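Local coordinates for protein actinorhodin polyketide putative beta-ketoacyl synthase 2 (PDB 1TQY) that serves as the chain length factor of actinorhodin polyketide biosynthesis in Streptomyces coelicolor and belongs to the beta-ketoacyl-ACP synthase family, at residues B[243-247]-B[248-252]. Residues are numbered along the deposited sequence; the frame is centred on the assembly and turned at random.
Sequences VLEDS and AAAEA
Asp246 is the N-cap of the short helix that begins directly after it, accepting through a single carboxylate oxygen from two backbone amides of the first turn. Asp246 OD1 lies 3.2 Å from Ala249 N in a fairly straight bond (N-H...O 159°) that reaches the oxygen from above the carboxylate plane; the companion bond from Ala248 N to the same OD1 is weak and strongly bent. With CG turned opposite the backbone N (chi1 -178°), the carboxylate folds over the start of the helix, where its negative charge would be expected to suit the helix dipole. Backbone helical bonds follow: Asp246 O accepts from Ala250 N (2.8 Å) and Ser247 O from Glu251 N (3.1 Å).

The buried side of this turn is tightly packed. Ala250 points back at the strand, its CB set between Ser247 O (3.2 Å) and Asp246 O (3.3 Å), and the same methyl meets Glu245 CG at 4.1 Å. Glu245 OE2 hydrogen-bonds Thr14 OG1 and forms a salt bridge with Arg253. Ala249 CB rests 3.9 Å from Asp246 CB and also touches Pro188. On the solvent-facing side, Ala248 still sits against the Asp246 carboxylate, whereas the Glu251 side chain is loosely packed, bringing just CB near Ser247 O.

In this thiolase-like fold, strand 238-246 passes directly into helix 247-253, the axes of 243-246 and 248-252 lying at 97°. The strand runs antiparallel between strands 11-20 and 189-196, while Leu244 and Asp246 touch helix 171-185 and Val243 packs on helix 78-93.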
loop_
_atom_site.group_PDB
_atom_site.type_symbol
_atom_site.label_atom_id
_atom_site.label_comp_id
_atom_site.label_asym_id
_atom_site.label_seq_id
_atom_site.Cartn_x
_atom_site.Cartn_y
_atom_site.Cartn_z
ATOM N N VAL B 243 12.106 -2.700 14.563
ATOM C CA VAL B 243 13.319 -2.518 13.787
ATOM C C VAL B 243 13.866 -3.885 13.408
ATOM O O VAL B 243 14.184 -4.697 14.268
ATOM C CB VAL B 243 14.371 -1.730 14.611
ATOM C CG1 VAL B 243 15.678 -1.628 13.845
ATOM C CG2 VAL B 243 13.831 -0.342 14.926
ATOM N N LEU B 244 13.934 -4.149 12.113
ATOM C CA LEU B 244 14.463 -5.412 11.653
ATOM C C LEU B 244 15.769 -5.094 10.966
ATOM O O LEU B 244 15.916 -4.029 10.359
ATOM C CB LEU B 244 13.522 -6.081 10.651
ATOM C CG LEU B 244 12.015 -6.051 10.860
ATOM C CD1 LEU B 244 11.411 -7.174 10.046
ATOM C CD2 LEU B 244 11.652 -6.191 12.325
ATOM N N GLU B 245 16.725 -6.011 11.066
ATOM C CA GLU B 245 17.992 -5.804 10.408
ATOM C C GLU B 245 18.786 -7.071 10.206
ATOM O O GLU B 245 18.542 -8.093 10.849
ATOM C CB GLU B 245 18.817 -4.747 11.148
ATOM C CG GLU B 245 19.055 -4.995 12.617
ATOM C CD GLU B 245 19.598 -3.749 13.332
ATOM O OE1 GLU B 245 20.536 -3.103 12.799
ATOM O OE2 GLU B 245 19.104 -3.425 14.434
ATOM N N ASP B 246 19.706 -6.987 9.252
ATOM C CA ASP B 246 20.592 -8.071 8.875
ATOM C C ASP B 246 21.397 -8.509 10.088
ATOM O O ASP B 246 21.950 -7.681 10.817
ATOM C CB ASP B 246 21.521 -7.582 7.754
ATOM C CG ASP B 246 22.461 -8.656 7.256
ATOM O OD1 ASP B 246 23.335 -9.109 8.029
ATOM O OD2 ASP B 246 22.320 -9.042 6.078
ATOM N N SER B 247 21.446 -9.818 10.307
ATOM C CA SER B 247 22.175 -10.386 11.438
ATOM C C SER B 247 23.602 -9.859 11.534
ATOM O O SER B 247 24.032 -9.360 12.576
ATOM C CB SER B 247 22.225 -11.905 11.310
ATOM O OG SER B 247 21.702 -12.501 12.478
ATOM N N ALA B 248 24.333 -9.997 10.433
ATOM C CA ALA B 248 25.714 -9.556 10.359
ATOM C C ALA B 248 25.812 -8.066 10.653
ATOM O O ALA B 248 26.543 -7.655 11.555
ATOM C CB ALA B 248 26.288 -9.867 8.984
ATOM N N ALA B 249 25.074 -7.254 9.905
ATOM C CA ALA B 249 25.107 -5.811 10.127
ATOM C C ALA B 249 24.785 -5.469 11.581
ATOM O O ALA B 249 25.346 -4.530 12.145
ATOM C CB ALA B 249 24.125 -5.111 9.201
ATOM N N ALA B 250 23.884 -6.234 12.186
ATOM C CA ALA B 250 23.502 -5.995 13.571
ATOM C C ALA B 250 24.687 -6.164 14.518
ATOM O O ALA B 250 24.998 -5.264 15.295
ATOM C CB ALA B 250 22.377 -6.941 13.974
ATOM N N GLU B 251 25.343 -7.320 14.456
ATOM C CA GLU B 251 26.485 -7.576 15.323
ATOM C C GLU B 251 27.622 -6.601 15.060
ATOM O O GLU B 251 28.293 -6.156 15.993
ATOM C CB GLU B 251 26.986 -9.012 15.159
ATOM C CG GLU B 251 26.592 -9.910 16.320
ATOM C CD GLU B 251 27.708 -10.856 16.732
ATOM O OE1 GLU B 251 28.858 -10.383 16.898
ATOM O OE2 GLU B 251 27.433 -12.067 16.904
ATOM N N ALA B 252 27.831 -6.266 13.792
ATOM C CA ALA B 252 28.878 -5.329 13.405
ATOM C C ALA B 252 28.572 -3.955 13.997
ATOM O O ALA B 252 29.482 -3.197 14.340
ATOM C CB ALA B 252 28.956 -5.237 11.886
#